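Local coordinates for hypothetical protein yxiM (Bacillus subtilis, PDB 2O14) that is an uncharacterized esterase of the GDSL lipolytic family that probably hydrolyses ester bonds and carries a galactose-binding-like beta domain beside its hydrolase domain, at residues Arg100-Phe109 with Asp129-Lys140. Sequence-based numbering, arbitrary orientation.
Sequences RASVAAEGVF and DGQLNLLVTEGK. With SO4 (sulfate ion), chain C.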
ATOM      1  N   ARG A 100      -1.036  -9.236 -10.917  1.00 18.15           N
ATOM      2  CA  ARG A 100      -0.998  -8.057 -10.054  1.00 19.07           C
ATOM      3  C   ARG A 100      -2.425  -7.597  -9.803  1.00 19.91           C
ATOM      4  O   ARG A 100      -3.156  -7.280 -10.744  1.00 19.51           O
ATOM      5  CB  ARG A 100      -0.183  -6.922 -10.688  1.00 20.79           C
ATOM      6  CG  ARG A 100      -0.136  -5.667  -9.820  1.00 20.04           C
ATOM      7  CD  ARG A 100       1.057  -4.792 -10.144  1.00 20.84           C
ATOM      8  NE  ARG A 100       1.029  -4.284 -11.509  1.00 24.44           N
ATOM      9  CZ  ARG A 100       0.149  -3.393 -11.961  1.00 26.16           C
ATOM     10  NH1 ARG A 100      -0.786  -2.902 -11.154  1.00 24.62           N
ATOM     11  NH2 ARG A 100       0.210  -2.986 -13.222  1.00 26.40           N
ATOM     12  N   ALA A 101      -2.820  -7.572  -8.533  1.00 16.74           N
ATOM     13  CA  ALA A 101      -4.171  -7.177  -8.163  1.00 16.68           C
ATOM     14  C   ALA A 101      -4.213  -6.458  -6.821  1.00 16.22           C
ATOM     15  O   ALA A 101      -3.287  -6.565  -6.015  1.00 16.72           O
ATOM     16  CB  ALA A 101      -5.066  -8.410  -8.109  1.00 16.59           C
ATOM     17  N   SER A 102      -5.292  -5.716  -6.597  1.00 15.96           N
ATOM     18  CA  SER A 102      -5.490  -4.991  -5.346  1.00 16.36           C
ATOM     19  C   SER A 102      -6.755  -5.510  -4.679  1.00 15.77           C
ATOM     20  O   SER A 102      -7.578  -6.168  -5.314  1.00 13.91           O
ATOM     21  CB  SER A 102      -5.633  -3.487  -5.609  1.00 17.95           C
ATOM     22  OG  SER A 102      -4.400  -2.919  -6.036  1.00 17.40           O
ATOM     23  N   VAL A 103      -6.901  -5.225  -3.392  1.00 21.45           N
ATOM     24  CA  VAL A 103      -8.078  -5.648  -2.657  1.00 20.11           C
ATOM     25  C   VAL A 103      -8.873  -4.408  -2.294  1.00 20.96           C
ATOM     26  O   VAL A 103      -8.295  -3.388  -1.904  1.00 23.43           O
ATOM     27  CB  VAL A 103      -7.696  -6.402  -1.364  1.00 14.34           C
ATOM     28  CG1 VAL A 103      -8.930  -6.633  -0.509  1.00 13.02           C
ATOM     29  CG2 VAL A 103      -7.075  -7.738  -1.710  1.00 14.34           C
ATOM     30  N   ALA A 104     -10.192  -4.488  -2.441  1.00 16.00           N
ATOM     31  CA  ALA A 104     -11.079  -3.373  -2.112  1.00 14.65           C
ATOM     32  C   ALA A 104     -12.130  -3.845  -1.108  1.00 15.15           C
ATOM     33  O   ALA A 104     -12.562  -4.992  -1.140  1.00 14.09           O
ATOM     34  CB  ALA A 104     -11.764  -2.855  -3.378  1.00 12.65           C
ATOM     35  N   ALA A 105     -12.539  -2.955  -0.215  1.00 14.51           N
ATOM     36  CA  ALA A 105     -13.544  -3.299   0.777  1.00 13.73           C
ATOM     37  C   ALA A 105     -14.178  -2.006   1.243  1.00 14.34           C
ATOM     38  O   ALA A 105     -13.489  -1.010   1.435  1.00 15.60           O
ATOM     39  CB  ALA A 105     -12.905  -4.029   1.943  1.00 11.41           C
ATOM     40  N   GLU A 106     -15.497  -2.022   1.404  1.00 18.74           N
ATOM     41  CA  GLU A 106     -16.229  -0.840   1.833  1.00 20.32           C
ATOM     42  C   GLU A 106     -16.081   0.319   0.844  1.00 20.31           C
ATOM     43  O   GLU A 106     -16.035   1.483   1.242  1.00 20.92           O
ATOM     44  CB  GLU A 106     -15.761  -0.406   3.222  1.00 26.39           C
ATOM     45  CG  GLU A 106     -15.901  -1.497   4.279  1.00 33.03           C
ATOM     46  CD  GLU A 106     -17.291  -2.128   4.291  1.00 35.99           C
ATOM     47  OE1 GLU A 106     -17.436  -3.256   3.769  1.00 35.02           O
ATOM     48  OE2 GLU A 106     -18.237  -1.489   4.813  1.00 37.51           O
ATOM     49  N   GLY A 107     -15.987  -0.016  -0.442  1.00 20.12           N
ATOM     50  CA  GLY A 107     -15.878   0.997  -1.481  1.00 19.82           C
ATOM     51  C   GLY A 107     -14.533   1.646  -1.759  1.00 18.63           C
ATOM     52  O   GLY A 107     -14.463   2.574  -2.572  1.00 18.41           O
ATOM     53  N   VAL A 108     -13.466   1.177  -1.118  1.00 20.37           N
ATOM     54  CA  VAL A 108     -12.140   1.762  -1.340  1.00 19.95           C
ATOM     55  C   VAL A 108     -11.017   0.729  -1.313  1.00 21.50           C
ATOM     56  O   VAL A 108     -11.199  -0.387  -0.825  1.00 23.40           O
ATOM     57  CB  VAL A 108     -11.806   2.840  -0.278  1.00 12.89           C
ATOM     58  CG1 VAL A 108     -12.833   3.959  -0.325  1.00 13.89           C
ATOM     59  CG2 VAL A 108     -11.767   2.217   1.109  1.00 11.67           C
ATOM     60  N   PHE A 109      -9.855   1.105  -1.842  1.00 16.65           N
ATOM     61  CA  PHE A 109      -8.706   0.208  -1.839  1.00 18.68           C
ATOM     62  C   PHE A 109      -8.268  -0.082  -0.406  1.00 18.22           C
ATOM     63  O   PHE A 109      -8.327   0.802   0.455  1.00 18.71           O
ATOM     64  CB  PHE A 109      -7.532   0.839  -2.587  1.00 16.11           C
ATOM     65  CG  PHE A 109      -7.671   0.807  -4.079  1.00 16.05           C
ATOM     66  CD1 PHE A 109      -7.832  -0.402  -4.748  1.00 14.44           C
ATOM     67  CD2 PHE A 109      -7.586   1.976  -4.824  1.00 17.72           C
ATOM     68  CE1 PHE A 109      -7.902  -0.451  -6.142  1.00 17.50           C
ATOM     69  CE2 PHE A 109      -7.654   1.941  -6.221  1.00 20.78           C
ATOM     70  CZ  PHE A 109      -7.811   0.722  -6.881  1.00 17.49           C
ATOM     71  N   ASP A 129     -21.511  -0.959   9.580  1.00 27.32           N
ATOM     72  CA  ASP A 129     -22.882  -1.190   9.129  1.00 29.67           C
ATOM     73  C   ASP A 129     -23.270  -2.663   9.278  1.00 28.91           C
ATOM     74  O   ASP A 129     -24.269  -3.113   8.717  1.00 30.12           O
ATOM     75  CB  ASP A 129     -23.073  -0.731   7.673  1.00 35.19           C
ATOM     76  CG  ASP A 129     -22.131  -1.422   6.707  1.00 37.52           C
ATOM     77  OD1 ASP A 129     -21.778  -2.594   6.954  1.00 37.80           O
ATOM     78  OD2 ASP A 129     -21.756  -0.799   5.688  1.00 40.51           O
ATOM     79  N   GLY A 130     -22.464  -3.400  10.040  1.00 26.70           N
ATOM     80  CA  GLY A 130     -22.730  -4.806  10.292  1.00 24.16           C
ATOM     81  C   GLY A 130     -22.455  -5.782   9.163  1.00 23.53           C
ATOM     82  O   GLY A 130     -22.902  -6.927   9.223  1.00 22.80           O
ATOM     83  N   GLN A 131     -21.714  -5.354   8.144  1.00 23.59           N
ATOM     84  CA  GLN A 131     -21.409  -6.232   7.016  1.00 24.13           C
ATOM     85  C   GLN A 131     -20.154  -5.798   6.261  1.00 25.32           C
ATOM     86  O   GLN A 131     -19.943  -4.607   6.021  1.00 26.75           O
ATOM     87  CB  GLN A 131     -22.599  -6.267   6.048  1.00 21.12           C
ATOM     88  CG  GLN A 131     -22.467  -7.273   4.922  1.00 21.14           C
ATOM     89  CD  GLN A 131     -23.651  -7.229   3.969  1.00 23.22           C
ATOM     90  OE1 GLN A 131     -23.781  -6.306   3.171  1.00 24.19           O
ATOM     91  NE2 GLN A 131     -24.522  -8.226   4.059  1.00 21.70           N
ATOM     92  N   LEU A 132     -19.328  -6.774   5.888  1.00 22.70           N
ATOM     93  CA  LEU A 132     -18.092  -6.511   5.149  1.00 21.00           C
ATOM     94  C   LEU A 132     -18.305  -6.884   3.682  1.00 20.99           C
ATOM     95  O   LEU A 132     -18.802  -7.971   3.384  1.00 19.48           O
ATOM     96  CB  LEU A 132     -16.946  -7.349   5.728  1.00 20.04           C
ATOM     97  CG  LEU A 132     -15.611  -7.322   4.976  1.00 20.30           C
ATOM     98  CD1 LEU A 132     -14.986  -5.935   5.062  1.00 16.76           C
ATOM     99  CD2 LEU A 132     -14.674  -8.361   5.569  1.00 17.43           C
ATOM    100  N   ASN A 133     -17.938  -5.984   2.771  1.00 17.56           N
ATOM    101  CA  ASN A 133     -18.095  -6.235   1.339  1.00 18.37           C
ATOM    102  C   ASN A 133     -16.736  -6.055   0.683  1.00 17.42           C
ATOM    103  O   ASN A 133     -16.212  -4.939   0.587  1.00 17.88           O
ATOM    104  CB  ASN A 133     -19.127  -5.276   0.742  1.00 22.07           C
ATOM    105  CG  ASN A 133     -20.364  -5.142   1.622  1.00 23.35           C
ATOM    106  OD1 ASN A 133     -20.369  -4.376   2.582  1.00 27.33           O
ATOM    107  ND2 ASN A 133     -21.404  -5.909   1.314  1.00 22.82           N
ATOM    108  N   LEU A 134     -16.178  -7.169   0.225  1.00 16.40           N
ATOM    109  CA  LEU A 134     -14.844  -7.186  -0.360  1.00 16.20           C
ATOM    110  C   LEU A 134     -14.760  -7.800  -1.756  1.00 16.76           C
ATOM    111  O   LEU A 134     -15.594  -8.618  -2.144  1.00 15.49           O
ATOM    112  CB  LEU A 134     -13.920  -7.945   0.610  1.00 17.36           C
ATOM    113  CG  LEU A 134     -12.458  -8.269   0.297  1.00 19.23           C
ATOM    114  CD1 LEU A 134     -11.742  -8.648   1.587  1.00 16.27           C
ATOM    115  CD2 LEU A 134     -12.379  -9.408  -0.717  1.00 17.45           C
ATOM    116  N   LEU A 135     -13.758  -7.375  -2.519  1.00 18.96           N
ATOM    117  CA  LEU A 135     -13.525  -7.925  -3.851  1.00 18.71           C
ATOM    118  C   LEU A 135     -12.053  -7.745  -4.179  1.00 18.69           C
ATOM    119  O   LEU A 135     -11.352  -6.964  -3.527  1.00 18.51           O
ATOM    120  CB  LEU A 135     -14.373  -7.226  -4.925  1.00 22.43           C
ATOM    121  CG  LEU A 135     -13.998  -5.815  -5.412  1.00 24.17           C
ATOM    122  CD1 LEU A 135     -14.467  -5.639  -6.849  1.00 25.88           C
ATOM    123  CD2 LEU A 135     -14.612  -4.747  -4.509  1.00 24.04           C
ATOM    124  N   VAL A 136     -11.583  -8.497  -5.166  1.00 18.34           N
ATOM    125  CA  VAL A 136     -10.205  -8.388  -5.622  1.00 19.12           C
ATOM    126  C   VAL A 136     -10.425  -7.568  -6.876  1.00 18.91           C
ATOM    127  O   VAL A 136     -11.353  -7.844  -7.637  1.00 18.02           O
ATOM    128  CB  VAL A 136      -9.610  -9.769  -5.953  1.00 17.23           C
ATOM    129  CG1 VAL A 136      -8.175  -9.623  -6.458  1.00 12.78           C
ATOM    130  CG2 VAL A 136      -9.639 -10.639  -4.705  1.00 16.16           C
ATOM    131  N   THR A 137      -9.593  -6.563  -7.099  1.00 17.80           N
ATOM    132  CA  THR A 137      -9.820  -5.696  -8.240  1.00 17.83           C
ATOM    133  C   THR A 137      -8.588  -5.231  -8.998  1.00 20.62           C
ATOM    134  O   THR A 137      -7.441  -5.533  -8.648  1.00 18.93           O
ATOM    135  CB  THR A 137     -10.611  -4.448  -7.794  1.00 16.65           C
ATOM    136  OG1 THR A 137     -11.008  -3.680  -8.938  1.00 16.66           O
ATOM    137  CG2 THR A 137      -9.752  -3.594  -6.879  1.00 13.68           C
ATOM    138  N   GLU A 138      -8.859  -4.444 -10.027  1.00 23.91           N
ATOM    139  CA  GLU A 138      -7.836  -3.925 -10.902  1.00 27.50           C
ATOM    140  C   GLU A 138      -6.561  -3.436 -10.273  1.00 29.24           C
ATOM    141  O   GLU A 138      -6.525  -2.498  -9.468  1.00 27.35           O
ATOM    142  CB  GLU A 138      -8.395  -2.825 -11.798  1.00 40.17           C
ATOM    143  CG  GLU A 138      -7.766  -2.826 -13.179  1.00 44.30           C
ATOM    144  CD  GLU A 138      -8.437  -1.854 -14.126  1.00 46.64           C
ATOM    145  OE1 GLU A 138      -8.278  -0.632 -13.928  1.00 47.66           O
ATOM    146  OE2 GLU A 138      -9.133  -2.313 -15.060  1.00 48.46           O
ATOM    147  N   GLY A 139      -5.519  -4.154 -10.658  1.00 36.50           N
ATOM    148  CA  GLY A 139      -4.166  -3.859 -10.289  1.00 34.27           C
ATOM    149  C   GLY A 139      -3.755  -3.736 -11.741  1.00 34.46           C
ATOM    150  O   GLY A 139      -3.788  -2.646 -12.308  1.00 36.45           O
ATOM    151  N   LYS A 140      -3.442  -4.864 -12.369  1.00 22.43           N
ATOM    152  CA  LYS A 140      -3.070  -4.849 -13.776  1.00 22.08           C
ATOM    153  C   LYS A 140      -4.285  -5.227 -14.621  1.00 23.25           C
ATOM    154  O   LYS A 140      -4.783  -6.351 -14.551  1.00 21.00           O
ATOM    155  CB  LYS A 140      -1.925  -5.825 -14.047  1.00 25.47           C
ATOM    156  CG  LYS A 140      -1.410  -5.778 -15.476  1.00 25.02           C
ATOM    157  CD  LYS A 140      -0.222  -6.704 -15.664  1.00 29.12           C
ATOM    158  CE  LYS A 140       0.292  -6.673 -17.092  1.00 29.24           C
ATOM    159  NZ  LYS A 140       0.771  -5.317 -17.480  1.00 33.47           N
TER
HETATM  160  S   SO4 C 401       3.408  -4.725 -14.508  1.00 68.80           S
HETATM  161  O1  SO4 C 401       2.582  -5.621 -13.675  1.00 67.67           O
HETATM  162  O2  SO4 C 401       3.215  -5.048 -15.937  1.00 68.28           O
HETATM  163  O3  SO4 C 401       4.828  -4.911 -14.142  1.00 68.21           O
HETATM  164  O4  SO4 C 401       3.018  -3.321 -14.281  1.00 67.97           O
HETATM  165  O   HOH W   1      -1.629  -0.500 -13.733  1.00 34.33           O
HETATM  166  O   HOH W   2      -3.906  -1.279  -8.013  1.00 17.18           O
HETATM  167  O   HOH W   3     -18.574  -1.474   7.743  1.00 45.90           O
HETATM  168  O   HOH W   4     -16.199  -2.863  -1.486  1.00 30.58           O
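Ser102 and Thr137, then Ala104 and Leu135, form antiparallel hydrogen-bonded pairs joining strands 100-105 and 131-138, neighbours in a five-stranded sheet of the galactose-binding-like domain; Thr137 N lies 2.7 Å from Ser102 O. Val103, Ala105, Leu134 and Val136 share the face turned toward strands 120-127 and 146-156, where apolar side chains, branched except for Ala105, suit a sandwich interior. There Val103 CG1 meets Leu134 CG at 4.0 Å. On the other face the small Ala104 makes room for Leu135, whose CD2 comes within 3.6 Å of Ala104 CB, and Thr137 turns its methyl CG2 to Phe109 CE1 while its OG1 accepts from Gly73 N. Past the strand end, at the type I' turn, Glu106 bends back at chi2 (-50°) and OE1 takes the N-H of Asn133 at 2.9 Å, standing in for a backbone carbonyl. Its OE2 lies 3.7 Å from Asp129 OD2, and a water held by Glu106 OE2 reaches Asp129 OD1 only weakly. At the far end, Lys140 N bonds to Arg100 O, and Lys140 CB lies over one face of the Arg100 guanidinium, toward its rim. Arg100 NE and NH2 and Lys140 NZ grip one sulfate, probably from the crystallisation liquor, consistent with a cationic end that would attract anions, while the clustered acids probably make the opposite end electronegative.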